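PDB 6SLN: RagA protein from Porphyromonas gingivalis, which probably imports oligopeptides across the bacterial outer membrane as the TonB-dependent transporter component of the RagAB complex. Local coordinates for residues I230-L236 and Y967-D971; G388-F392 and N981-N985; V444-A448 and K459-D465. All coordinates share one frame. Residue numbers count along the deposited sequence, not the author numbering.

Contacts 1 and 2 are neighbours, their centres about 10 Å apart, and they share chemistry: D971 OD2 of contact 1 lies 2.8 Å from N985 ND2 of contact 2, and D971 N lies 3.0 Å from Q982 OE1, both probable hydrogen bonds. Their segments alternate along the chain, and together the two contacts tie the loops beyond strands 218-230, 363-377 and 951-964 at one end of the barrel. Contact 3 is a hairpin pairing in the barrel wall, nested within both long loops and beyond the chain's centre. Its centre is about 47 Å from that of contact 1 and about 43 Å from that of contact 2, and it contributes A448 and A460 to the phospholipid pocket.

Contact 1 (I230-L236 and Y967-D971); sequences ILNTKPL and YKGFD
Residues I230-L236 leave a strand at I230 (phi/psi -68/130), bend at L231 (-86/-10), extend at N232 (-148/135) and turn at T233 (-116/-4) into helical angles from K234 to L236; L236 N bonds to T233 O at 2.9 Å. Residues Y967-D971 form an irregular loop, with K968 at -83/7, G969 at -98/-174 and F970 at -71/-47. The closest CA pairs are N232 with F970 (5.8 Å) and P235 with G969 (6.0 Å). A CB on G969 would clash with Y967 CE2. F970, with chi1 m and chi2 86°, sends its ring into the bend of the first segment. P235 sets its CB-CG edge over one face of this ring, CG 3.7 Å from the F970 centroid and 5° off the normal, a CH-pi contact. I230 CD1 approaches F970 CD2 at 3.9 Å, and L236 CD1 approaches F970 CE2 at 4.1 Å. N232, chi1 t, works at both ends: its ND2 donates to F970 O (3.3 Å), while its OD1 takes a weak capping bond from K234 N (3.4 Å). K968 NZ salt-bridges E922, and D971 pairs with R928. Helix 390-396 adds T391 and L395 to the packing around F970. This is loop-to-loop packing at a beta-barrel end, where an aromatic residue after strand 951-964 is buried under the helical turn that follows strand 218-230.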
ATOM      1  N   ILE A 230     -37.734  -2.975   1.930  1.00 62.88           N
ATOM      2  CA  ILE A 230     -37.739  -2.743   3.376  1.00 66.74           C
ATOM      3  C   ILE A 230     -39.007  -3.364   3.965  1.00 62.35           C
ATOM      4  O   ILE A 230     -40.108  -3.184   3.432  1.00 48.49           O
ATOM      5  CB  ILE A 230     -37.611  -1.235   3.667  1.00 57.02           C
ATOM      6  CG1 ILE A 230     -37.343  -0.945   5.136  1.00 69.99           C
ATOM      7  CG2 ILE A 230     -38.841  -0.494   3.281  1.00 38.73           C
ATOM      8  CD1 ILE A 230     -37.345   0.555   5.431  1.00 68.21           C
ATOM      9  N   LEU A 231     -38.854  -4.167   5.025  1.00 56.39           N
ATOM     10  CA  LEU A 231     -39.920  -5.122   5.333  1.00 54.41           C
ATOM     11  C   LEU A 231     -41.034  -4.556   6.199  1.00 50.87           C
ATOM     12  O   LEU A 231     -42.061  -5.223   6.357  1.00 48.15           O
ATOM     13  CB  LEU A 231     -39.369  -6.395   6.006  1.00 61.32           C
ATOM     14  CG  LEU A 231     -38.404  -6.523   7.200  1.00 62.37           C
ATOM     15  CD1 LEU A 231     -38.825  -5.815   8.497  1.00 62.44           C
ATOM     16  CD2 LEU A 231     -38.236  -8.006   7.464  1.00 58.35           C
ATOM     17  N   ASN A 232     -40.881  -3.364   6.759  1.00 49.60           N
ATOM     18  CA  ASN A 232     -41.942  -2.827   7.592  1.00 49.43           C
ATOM     19  C   ASN A 232     -41.948  -1.313   7.454  1.00 44.96           C
ATOM     20  O   ASN A 232     -40.882  -0.689   7.508  1.00 42.99           O
ATOM     21  CB  ASN A 232     -41.748  -3.262   9.051  1.00 54.48           C
ATOM     22  CG  ASN A 232     -42.644  -2.521  10.007  1.00 55.87           C
ATOM     23  OD1 ASN A 232     -43.863  -2.576   9.903  1.00 57.51           O
ATOM     24  ND2 ASN A 232     -42.039  -1.840  10.966  1.00 63.83           N
ATOM     25  N   THR A 233     -43.142  -0.734   7.283  1.00 44.08           N
ATOM     26  CA  THR A 233     -43.275   0.703   7.066  1.00 46.49           C
ATOM     27  C   THR A 233     -44.035   1.405   8.185  1.00 52.07           C
ATOM     28  O   THR A 233     -44.101   2.643   8.190  1.00 55.97           O
ATOM     29  CB  THR A 233     -43.947   0.999   5.712  1.00 49.08           C
ATOM     30  OG1 THR A 233     -45.128   0.182   5.511  1.00 46.76           O
ATOM     31  CG2 THR A 233     -42.947   0.720   4.595  1.00 49.78           C
ATOM     32  N   LYS A 234     -44.552   0.655   9.159  1.00 46.25           N
ATOM     33  CA  LYS A 234     -45.342   1.227  10.247  1.00 44.18           C
ATOM     34  C   LYS A 234     -44.712   2.428  10.947  1.00 48.29           C
ATOM     35  O   LYS A 234     -45.466   3.352  11.300  1.00 51.49           O
ATOM     36  CB  LYS A 234     -45.650   0.135  11.280  1.00 47.75           C
ATOM     37  CG  LYS A 234     -46.824  -0.748  10.904  1.00 57.70           C
ATOM     38  CD  LYS A 234     -47.101  -1.830  11.947  1.00 59.99           C
ATOM     39  CE  LYS A 234     -48.147  -1.367  12.970  1.00 65.70           C
ATOM     40  NZ  LYS A 234     -48.575  -2.482  13.858  1.00 72.27           N
ATOM     41  N   PRO A 235     -43.399   2.484  11.214  1.00 46.33           N
ATOM     42  CA  PRO A 235     -42.857   3.671  11.897  1.00 42.66           C
ATOM     43  C   PRO A 235     -43.174   4.956  11.177  1.00 40.96           C
ATOM     44  O   PRO A 235     -43.163   6.024  11.799  1.00 43.57           O
ATOM     45  CB  PRO A 235     -41.340   3.411  11.917  1.00 42.35           C
ATOM     46  CG  PRO A 235     -41.213   1.954  11.887  1.00 39.79           C
ATOM     47  CD  PRO A 235     -42.353   1.454  11.035  1.00 40.43           C
ATOM     48  N   LEU A 236     -43.438   4.894   9.878  1.00 46.88           N
ATOM     49  CA  LEU A 236     -43.731   6.113   9.137  1.00 45.88           C
ATOM     50  C   LEU A 236     -45.143   6.625   9.402  1.00 42.09           C
ATOM     51  O   LEU A 236     -45.362   7.840   9.368  1.00 49.15           O
ATOM     52  CB  LEU A 236     -43.507   5.875   7.646  1.00 40.64           C
ATOM     53  CG  LEU A 236     -42.013   5.766   7.358  1.00 52.84           C
ATOM     54  CD1 LEU A 236     -41.651   4.442   6.695  1.00 61.69           C
ATOM     55  CD2 LEU A 236     -41.587   6.935   6.528  1.00 43.31           C
ATOM     56  N   TYR A 967     -42.843  -4.338  18.245  1.00 43.32           N
ATOM     57  CA  TYR A 967     -41.740  -3.386  18.264  1.00 43.92           C
ATOM     58  C   TYR A 967     -42.060  -2.194  17.370  1.00 51.43           C
ATOM     59  O   TYR A 967     -42.298  -2.358  16.174  1.00 57.91           O
ATOM     60  CB  TYR A 967     -40.447  -4.052  17.806  1.00 41.18           C
ATOM     61  CG  TYR A 967     -39.265  -3.150  18.019  1.00 40.34           C
ATOM     62  CD1 TYR A 967     -38.921  -2.747  19.294  1.00 40.44           C
ATOM     63  CD2 TYR A 967     -38.504  -2.674  16.956  1.00 50.87           C
ATOM     64  CE1 TYR A 967     -37.844  -1.913  19.521  1.00 50.37           C
ATOM     65  CE2 TYR A 967     -37.413  -1.825  17.177  1.00 56.73           C
ATOM     66  CZ  TYR A 967     -37.093  -1.446  18.469  1.00 54.30           C
ATOM     67  OH  TYR A 967     -36.026  -0.612  18.730  1.00 52.63           O
ATOM     68  N   LYS A 968     -42.035  -0.997  17.941  1.00 54.32           N
ATOM     69  CA  LYS A 968     -42.413   0.220  17.230  1.00 46.86           C
ATOM     70  C   LYS A 968     -41.286   0.796  16.386  1.00 45.97           C
ATOM     71  O   LYS A 968     -41.446   1.895  15.836  1.00 51.55           O
ATOM     72  CB  LYS A 968     -42.915   1.280  18.224  1.00 48.48           C
ATOM     73  CG  LYS A 968     -44.140   0.847  19.041  1.00 43.64           C
ATOM     74  CD  LYS A 968     -44.161   1.480  20.431  1.00 52.58           C
ATOM     75  CE  LYS A 968     -44.581   0.456  21.516  1.00 61.01           C
ATOM     76  NZ  LYS A 968     -43.784  -0.854  21.547  1.00 51.80           N
ATOM     77  N   GLY A 969     -40.157   0.097  16.261  1.00 44.41           N
ATOM     78  CA  GLY A 969     -39.165   0.408  15.253  1.00 43.58           C
ATOM     79  C   GLY A 969     -39.289  -0.480  14.019  1.00 39.10           C
ATOM     80  O   GLY A 969     -40.202  -1.296  13.880  1.00 41.83           O
ATOM     81  N   PHE A 970     -38.327  -0.331  13.115  1.00 38.28           N
ATOM     82  CA  PHE A 970     -38.464  -0.984  11.817  1.00 46.18           C
ATOM     83  C   PHE A 970     -38.306  -2.496  11.932  1.00 49.51           C
ATOM     84  O   PHE A 970     -39.101  -3.262  11.373  1.00 49.69           O
ATOM     85  CB  PHE A 970     -37.442  -0.415  10.836  1.00 47.82           C
ATOM     86  CG  PHE A 970     -37.782   0.960  10.336  1.00 48.91           C
ATOM     87  CD1 PHE A 970     -37.409   2.085  11.060  1.00 39.19           C
ATOM     88  CD2 PHE A 970     -38.462   1.128   9.125  1.00 46.62           C
ATOM     89  CE1 PHE A 970     -37.707   3.358  10.582  1.00 39.73           C
ATOM     90  CE2 PHE A 970     -38.759   2.384   8.650  1.00 37.63           C
ATOM     91  CZ  PHE A 970     -38.386   3.503   9.384  1.00 40.10           C
ATOM     92  N   ASP A 971     -37.289  -2.941  12.641  1.00 48.13           N
ATOM     93  CA  ASP A 971     -36.986  -4.367  12.695  1.00 52.80           C
ATOM     94  C   ASP A 971     -36.681  -4.787  14.133  1.00 52.16           C
ATOM     95  O   ASP A 971     -35.668  -4.350  14.708  1.00 52.50           O
ATOM     96  CB  ASP A 971     -35.806  -4.692  11.764  1.00 39.56           C
ATOM     97  CG  ASP A 971     -35.570  -6.191  11.608  1.00 41.98           C
ATOM     98  OD1 ASP A 971     -36.312  -6.999  12.230  1.00 37.80           O
ATOM     99  OD2 ASP A 971     -34.626  -6.564  10.863  1.00 43.97           O
TER

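Contact 2 (G388-F392 and N981-N985); sequences GSGTF and NQYPN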
ATOM      1  N   GLY A 388     -30.447  13.155   8.161  1.00 37.23           N
ATOM      2  CA  GLY A 388     -30.666  12.781   6.790  1.00 43.76           C
ATOM      3  C   GLY A 388     -30.265  11.371   6.442  1.00 43.58           C
ATOM      4  O   GLY A 388     -30.515  10.938   5.309  1.00 47.96           O
ATOM      5  N   SER A 389     -29.670  10.629   7.369  1.00 38.77           N
ATOM      6  CA  SER A 389     -29.163   9.300   7.062  1.00 42.33           C
ATOM      7  C   SER A 389     -30.071   8.209   7.631  1.00 36.62           C
ATOM      8  O   SER A 389     -30.634   8.354   8.715  1.00 42.06           O
ATOM      9  CB  SER A 389     -27.743   9.151   7.598  1.00 50.79           C
ATOM     10  OG  SER A 389     -27.326   7.794   7.565  1.00 68.82           O
ATOM     11  N   GLY A 390     -30.227   7.123   6.878  1.00 35.54           N
ATOM     12  CA  GLY A 390     -30.792   5.893   7.380  1.00 33.00           C
ATOM     13  C   GLY A 390     -32.259   5.968   7.718  1.00 41.35           C
ATOM     14  O   GLY A 390     -32.948   6.953   7.462  1.00 53.54           O
ATOM     15  N   THR A 391     -32.743   4.872   8.307  1.00 43.10           N
ATOM     16  CA  THR A 391     -34.126   4.860   8.767  1.00 39.00           C
ATOM     17  C   THR A 391     -34.362   5.969   9.775  1.00 36.96           C
ATOM     18  O   THR A 391     -35.477   6.485   9.881  1.00 45.88           O
ATOM     19  CB  THR A 391     -34.479   3.519   9.383  1.00 39.84           C
ATOM     20  OG1 THR A 391     -33.431   3.138  10.281  1.00 55.73           O
ATOM     21  CG2 THR A 391     -34.647   2.468   8.314  1.00 35.13           C
ATOM     22  N   PHE A 392     -33.320   6.357  10.503  1.00 34.82           N
ATOM     23  CA  PHE A 392     -33.410   7.529  11.362  1.00 35.12           C
ATOM     24  C   PHE A 392     -33.817   8.764  10.568  1.00 35.31           C
ATOM     25  O   PHE A 392     -34.713   9.510  10.977  1.00 35.97           O
ATOM     26  CB  PHE A 392     -32.076   7.767  12.060  1.00 34.58           C
ATOM     27  CG  PHE A 392     -31.998   9.080  12.751  1.00 37.70           C
ATOM     28  CD1 PHE A 392     -32.770   9.331  13.867  1.00 41.22           C
ATOM     29  CD2 PHE A 392     -31.181  10.081  12.267  1.00 34.91           C
ATOM     30  CE1 PHE A 392     -32.707  10.549  14.518  1.00 42.44           C
ATOM     31  CE2 PHE A 392     -31.106  11.304  12.906  1.00 39.93           C
ATOM     32  CZ  PHE A 392     -31.876  11.539  14.041  1.00 43.82           C
ATOM     33  N   ASN A 981     -31.046   3.694  14.445  1.00 40.36           N
ATOM     34  CA  ASN A 981     -30.859   3.859  13.008  1.00 37.85           C
ATOM     35  C   ASN A 981     -30.630   2.520  12.314  1.00 41.99           C
ATOM     36  O   ASN A 981     -29.569   2.287  11.714  1.00 39.29           O
ATOM     37  CB  ASN A 981     -29.709   4.829  12.708  1.00 40.69           C
ATOM     38  CG  ASN A 981     -29.638   5.197  11.219  1.00 45.55           C
ATOM     39  OD1 ASN A 981     -30.667   5.318  10.543  1.00 38.53           O
ATOM     40  ND2 ASN A 981     -28.428   5.348  10.705  1.00 48.54           N
ATOM     41  N   GLN A 982     -31.616   1.633  12.390  1.00 41.71           N
ATOM     42  CA  GLN A 982     -31.444   0.291  11.863  1.00 42.55           C
ATOM     43  C   GLN A 982     -31.326   0.299  10.345  1.00 46.96           C
ATOM     44  O   GLN A 982     -32.013   1.054   9.651  1.00 44.45           O
ATOM     45  CB  GLN A 982     -32.609  -0.596  12.285  1.00 42.05           C
ATOM     46  CG  GLN A 982     -32.922  -0.553  13.763  1.00 39.18           C
ATOM     47  CD  GLN A 982     -34.263  -1.205  14.062  1.00 45.61           C
ATOM     48  OE1 GLN A 982     -35.273  -0.896  13.420  1.00 50.48           O
ATOM     49  NE2 GLN A 982     -34.279  -2.117  15.030  1.00 39.09           N
ATOM     50  N   TYR A 983     -30.413  -0.524   9.838  1.00 50.70           N
ATOM     51  CA  TYR A 983     -30.500  -1.013   8.471  1.00 47.53           C
ATOM     52  C   TYR A 983     -31.405  -2.238   8.556  1.00 49.62           C
ATOM     53  O   TYR A 983     -30.942  -3.323   8.919  1.00 61.14           O
ATOM     54  CB  TYR A 983     -29.110  -1.347   7.903  1.00 40.03           C
ATOM     55  CG  TYR A 983     -29.074  -1.526   6.396  1.00 38.20           C
ATOM     56  CD1 TYR A 983     -30.079  -2.237   5.731  1.00 32.73           C
ATOM     57  CD2 TYR A 983     -28.046  -0.984   5.638  1.00 31.61           C
ATOM     58  CE1 TYR A 983     -30.062  -2.405   4.357  1.00 35.80           C
ATOM     59  CE2 TYR A 983     -28.027  -1.136   4.243  1.00 45.72           C
ATOM     60  CZ  TYR A 983     -29.043  -1.851   3.607  1.00 43.13           C
ATOM     61  OH  TYR A 983     -29.047  -2.023   2.230  1.00 39.52           O
ATOM     62  N   PRO A 984     -32.699  -2.105   8.279  1.00 47.82           N
ATOM     63  CA  PRO A 984     -33.627  -3.205   8.578  1.00 45.51           C
ATOM     64  C   PRO A 984     -33.335  -4.425   7.718  1.00 44.88           C
ATOM     65  O   PRO A 984     -32.791  -4.318   6.617  1.00 49.26           O
ATOM     66  CB  PRO A 984     -35.002  -2.611   8.245  1.00 49.80           C
ATOM     67  CG  PRO A 984     -34.773  -1.107   8.072  1.00 42.26           C
ATOM     68  CD  PRO A 984     -33.366  -0.953   7.644  1.00 40.53           C
ATOM     69  N   ASN A 985     -33.677  -5.600   8.235  1.00 37.54           N
ATOM     70  CA  ASN A 985     -33.650  -6.774   7.378  1.00 44.24           C
ATOM     71  C   ASN A 985     -34.640  -6.584   6.239  1.00 51.96           C
ATOM     72  O   ASN A 985     -35.544  -5.745   6.292  1.00 54.36           O
ATOM     73  CB  ASN A 985     -33.991  -8.048   8.150  1.00 54.44           C
ATOM     74  CG  ASN A 985     -32.795  -8.617   8.895  1.00 61.86           C
ATOM     75  OD1 ASN A 985     -31.806  -9.042   8.291  1.00 62.01           O
ATOM     76  ND2 ASN A 985     -32.883  -8.624  10.221  1.00 63.01           N
TER
HETATM   77  O   HOH W   1     -34.139   2.689  13.110  1.00 34.09           O
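G388, with positive phi (83°), begins the approach to the helix without touching the other segment. S389 follows in an extended conformation, its carbonyl O 3.5 Å from N981 OD1. At G390 the backbone takes phi 68°, which favours glycine, and N981 explains the rest: G390 CA is 3.2 Å from N981 OD1, and a CB here would clash with that oxygen. The absent side chain lets the asparagine carboxamide settle against the early part of helix 390-396. T391, chi1 p, points its CB toward the loop. Its OG1 donates a short hydrogen bond to Q982 O (2.6 Å), and its CG2 packs on P984 CG at 3.6 Å. A water closes a second route between the same residues, donating to T391 OG1 (3.0 Å) and accepting from Q982 N (2.8 Å). T391 N is also near N981 OD1 (3.1 Å), but its angle is too poor for a bond. F392 then gives its backbone N to N981 OD1 at 2.8 Å and 164°, so a side chain from almost 600 residues later satisfies an amide in the first turn of the helix. The F392 ring leads away, meeting Y385 and F878 edge-to-face. N981 itself has unusual backbone angles (33/62), and its N bonds to D875 OD1, in helix 874-879. Further along the same loop, just before strand 986-996, Y983 bonds through its backbone to G136 and N985 ND2 reaches T133 O, so the loop that holds helix 390-396 is also bonded to the plug domain inside the barrel.

Contact 3 (V444-A448 and K459-D465); sequences VNGFA and KAQAGVD. With 3PE (1,2-Distearoyl-sn-glycerophosphoethanolamine), chain G.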
ATOM      1  N   VAL A 444      -7.639 -24.414  -0.240  1.00 48.10           N
ATOM      2  CA  VAL A 444      -6.934 -25.510  -0.905  1.00 45.46           C
ATOM      3  C   VAL A 444      -6.731 -26.620   0.122  1.00 53.70           C
ATOM      4  O   VAL A 444      -5.787 -26.573   0.914  1.00 44.70           O
ATOM      5  CB  VAL A 444      -5.604 -25.038  -1.503  1.00 45.09           C
ATOM      6  CG1 VAL A 444      -4.973 -26.116  -2.339  1.00 45.11           C
ATOM      7  CG2 VAL A 444      -5.823 -23.826  -2.372  1.00 46.19           C
ATOM      8  N   ASN A 445      -7.611 -27.620   0.111  1.00 63.74           N
ATOM      9  CA  ASN A 445      -7.619 -28.695   1.092  1.00 64.93           C
ATOM     10  C   ASN A 445      -7.245 -29.994   0.405  1.00 66.79           C
ATOM     11  O   ASN A 445      -7.786 -30.309  -0.655  1.00 72.40           O
ATOM     12  CB  ASN A 445      -8.999 -28.843   1.727  1.00 81.84           C
ATOM     13  CG  ASN A 445      -9.753 -27.531   1.775  1.00104.22           C
ATOM     14  OD1 ASN A 445     -10.559 -27.256   0.898  1.00113.28           O
ATOM     15  ND2 ASN A 445      -9.507 -26.720   2.808  1.00107.64           N
ATOM     16  N   GLY A 446      -6.331 -30.736   1.013  1.00 61.76           N
ATOM     17  CA  GLY A 446      -6.027 -32.078   0.562  1.00 53.80           C
ATOM     18  C   GLY A 446      -5.948 -33.015   1.748  1.00 58.56           C
ATOM     19  O   GLY A 446      -5.569 -32.621   2.851  1.00 64.41           O
ATOM     20  N   PHE A 447      -6.317 -34.271   1.504  1.00 53.80           N
ATOM     21  CA  PHE A 447      -6.238 -35.292   2.539  1.00 58.87           C
ATOM     22  C   PHE A 447      -5.777 -36.617   1.945  1.00 61.29           C
ATOM     23  O   PHE A 447      -6.089 -36.949   0.797  1.00 65.38           O
ATOM     24  CB  PHE A 447      -7.582 -35.486   3.280  1.00 51.82           C
ATOM     25  CG  PHE A 447      -8.587 -36.307   2.521  1.00 54.25           C
ATOM     26  CD1 PHE A 447      -8.569 -37.695   2.581  1.00 50.65           C
ATOM     27  CD2 PHE A 447      -9.565 -35.682   1.744  1.00 58.17           C
ATOM     28  CE1 PHE A 447      -9.495 -38.447   1.859  1.00 54.80           C
ATOM     29  CE2 PHE A 447     -10.494 -36.426   1.033  1.00 53.22           C
ATOM     30  CZ  PHE A 447     -10.461 -37.809   1.093  1.00 53.77           C
ATOM     31  N   ALA A 448      -5.041 -37.375   2.756  1.00 51.29           N
ATOM     32  CA  ALA A 448      -4.646 -38.742   2.449  1.00 52.51           C
ATOM     33  C   ALA A 448      -5.215 -39.670   3.510  1.00 57.23           C
ATOM     34  O   ALA A 448      -5.201 -39.345   4.702  1.00 62.69           O
ATOM     35  CB  ALA A 448      -3.123 -38.890   2.409  1.00 49.54           C
ATOM     36  N   LYS A 459      -5.524 -40.642   8.909  1.00 64.44           N
ATOM     37  CA  LYS A 459      -5.926 -39.563   8.019  1.00 57.37           C
ATOM     38  C   LYS A 459      -5.031 -38.352   8.230  1.00 54.65           C
ATOM     39  O   LYS A 459      -4.998 -37.776   9.323  1.00 60.05           O
ATOM     40  CB  LYS A 459      -7.387 -39.180   8.219  1.00 56.59           C
ATOM     41  CG  LYS A 459      -7.905 -38.334   7.078  1.00 64.54           C
ATOM     42  CD  LYS A 459      -9.424 -38.336   7.023  1.00 73.23           C
ATOM     43  CE  LYS A 459      -9.974 -36.953   6.676  1.00 74.14           C
ATOM     44  NZ  LYS A 459     -11.458 -36.983   6.531  1.00 78.97           N
ATOM     45  N   ALA A 460      -4.317 -37.972   7.178  1.00 45.93           N
ATOM     46  CA  ALA A 460      -3.617 -36.702   7.117  1.00 41.99           C
ATOM     47  C   ALA A 460      -4.450 -35.742   6.272  1.00 52.61           C
ATOM     48  O   ALA A 460      -4.911 -36.106   5.186  1.00 54.12           O
ATOM     49  CB  ALA A 460      -2.217 -36.878   6.526  1.00 40.14           C
ATOM     50  N   GLN A 461      -4.656 -34.529   6.775  1.00 55.87           N
ATOM     51  CA  GLN A 461      -5.455 -33.534   6.076  1.00 53.77           C
ATOM     52  C   GLN A 461      -4.819 -32.164   6.273  1.00 49.49           C
ATOM     53  O   GLN A 461      -4.354 -31.832   7.367  1.00 49.71           O
ATOM     54  CB  GLN A 461      -6.913 -33.541   6.559  1.00 54.03           C
ATOM     55  CG  GLN A 461      -7.718 -32.349   6.060  1.00 60.14           C
ATOM     56  CD  GLN A 461      -9.177 -32.670   5.819  1.00 68.73           C
ATOM     57  OE1 GLN A 461      -9.620 -32.753   4.671  1.00 72.79           O
ATOM     58  NE2 GLN A 461      -9.938 -32.840   6.898  1.00 70.29           N
ATOM     59  N   ALA A 462      -4.777 -31.379   5.203  1.00 37.23           N
ATOM     60  CA  ALA A 462      -4.046 -30.128   5.264  1.00 38.22           C
ATOM     61  C   ALA A 462      -4.707 -29.164   4.301  1.00 43.21           C
ATOM     62  O   ALA A 462      -5.190 -29.564   3.237  1.00 54.85           O
ATOM     63  CB  ALA A 462      -2.552 -30.318   4.932  1.00 34.38           C
ATOM     64  N   GLY A 463      -4.736 -27.899   4.688  1.00 36.67           N
ATOM     65  CA  GLY A 463      -5.379 -26.887   3.881  1.00 37.58           C
ATOM     66  C   GLY A 463      -4.862 -25.514   4.226  1.00 42.51           C
ATOM     67  O   GLY A 463      -4.390 -25.268   5.341  1.00 42.97           O
ATOM     68  N   VAL A 464      -4.946 -24.611   3.257  1.00 40.26           N
ATOM     69  CA  VAL A 464      -4.676 -23.203   3.485  1.00 37.06           C
ATOM     70  C   VAL A 464      -5.785 -22.422   2.802  1.00 42.63           C
ATOM     71  O   VAL A 464      -6.175 -22.743   1.674  1.00 50.57           O
ATOM     72  CB  VAL A 464      -3.278 -22.789   2.979  1.00 36.62           C
ATOM     73  CG1 VAL A 464      -3.087 -23.153   1.497  1.00 33.13           C
ATOM     74  CG2 VAL A 464      -3.028 -21.310   3.221  1.00 38.51           C
ATOM     75  N   ASP A 465      -6.346 -21.462   3.516  1.00 36.93           N
ATOM     76  CA  ASP A 465      -7.339 -20.549   2.985  1.00 29.96           C
ATOM     77  C   ASP A 465      -6.656 -19.206   2.822  1.00 39.77           C
ATOM     78  O   ASP A 465      -6.099 -18.669   3.787  1.00 41.56           O
ATOM     79  CB  ASP A 465      -8.543 -20.429   3.919  1.00 37.39           C
ATOM     80  CG  ASP A 465      -9.437 -21.637   3.852  1.00 45.39           C
ATOM     81  OD1 ASP A 465      -9.011 -22.654   3.264  1.00 52.76           O
ATOM     82  OD2 ASP A 465     -10.558 -21.578   4.378  1.00 48.07           O
TER
HETATM   83  C1  3PE G1101       4.537 -26.443  15.087  1.00 36.23           C
HETATM   84  C2  3PE G1101       4.122 -27.660  14.287  1.00 52.53           C
HETATM   85  C3  3PE G1101       3.410 -28.657  15.219  1.00 63.54           C
HETATM   86  O31 3PE G1101       3.114 -29.849  14.541  1.00 92.53           O
HETATM   87  O32 3PE G1101       4.161 -31.082  16.095  1.00 77.22           O
HETATM   88  C31 3PE G1101       3.727 -31.030  14.996  1.00 80.32           C
HETATM   89  C32 3PE G1101       3.858 -32.251  14.066  1.00 65.58           C
HETATM   90  C33 3PE G1101       2.869 -33.378  14.379  1.00 56.42           C
HETATM   91  C34 3PE G1101       3.221 -34.629  13.567  1.00 58.61           C
HETATM   92  C35 3PE G1101       2.287 -34.840  12.368  1.00 56.06           C
HETATM   93  C36 3PE G1101       1.994 -36.332  12.193  1.00 51.46           C
HETATM   94  C37 3PE G1101       1.702 -36.687  10.731  1.00 45.93           C
HETATM   95  C38 3PE G1101       1.385 -38.184  10.630  1.00 46.65           C
HETATM   96  C39 3PE G1101       0.893 -38.512   9.226  1.00 49.77           C
HETATM   97  C3A 3PE G1101       0.183 -39.864   9.212  1.00 52.29           C
HETATM   98  C3B 3PE G1101      -0.837 -39.901   8.070  1.00 47.95           C
HETATM   99  O21 3PE G1101       3.308 -27.138  13.263  1.00 51.85           O
HETATM  100  O22 3PE G1101       4.259 -27.333  11.243  1.00 54.81           O
HETATM  101  C21 3PE G1101       3.457 -27.745  12.001  1.00 55.51           C
HETATM  102  C22 3PE G1101       2.581 -28.927  11.575  1.00 57.19           C
HETATM  103  C23 3PE G1101       2.918 -29.400  10.157  1.00 50.99           C
HETATM  104  C24 3PE G1101       2.846 -30.931  10.151  1.00 49.11           C
HETATM  105  C25 3PE G1101       1.900 -31.481   9.080  1.00 44.25           C
HETATM  106  C26 3PE G1101       2.273 -32.938   8.760  1.00 39.44           C
HETATM  107  C27 3PE G1101       1.533 -33.397   7.501  1.00 41.67           C
HETATM  108  C28 3PE G1101       1.867 -34.850   7.146  1.00 46.84           C
HETATM  109  C29 3PE G1101       1.032 -35.331   5.948  1.00 50.46           C
HETATM  110  C2A 3PE G1101       1.821 -36.279   5.036  1.00 51.01           C
HETATM  111  C2B 3PE G1101       1.002 -37.482   4.520  1.00 51.70           C
HETATM  112  C2C 3PE G1101       1.360 -37.774   3.047  1.00 46.89           C
HETATM  113  C2D 3PE G1101       0.667 -39.020   2.457  1.00 38.54           C
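Strikingly, a phospholipid tail lies on a patch of tiny side chains: A460 CB is 3.6 Å from C29 of the bound 3PE, and A448 CB is 3.8 Å from its C2D. Underneath is the antiparallel hairpin of strands 435-450 and 456-475, whose short axes approach to 4.6 Å, with N-to-C directions 169° apart. V444-V464, G446-A462 and A448-A460 are hydrogen-bonded pairs, each doubly bonded, as in G446 N to A462 O and A462 N to G446 O, both 2.8 Å. In between, N445-G463 and F447-Q461 are non-hydrogen-bonded pairs with CA atoms 4.0 Å apart, where CA-H...O contacts such as G463 CA to V444 O (3.0 Å) fill in. G463 has to be small, since a CB would clash with N445 ND2. The face of N445, F447 and Q461 carries larger groups, and N445 touches M165 of the plug. K459 NZ, 5.1 Å from the F447 ring centroid, offers at most a weak cation-pi attraction. On the same face as A448 and A460, V444 meets a C8E detergent and A462 an LMT. Alternation thus makes one face apolar, of alanine, glycine and valine, toward lipid and the other partly polar toward the barrel interior, as expected of a transmembrane beta-barrel wall.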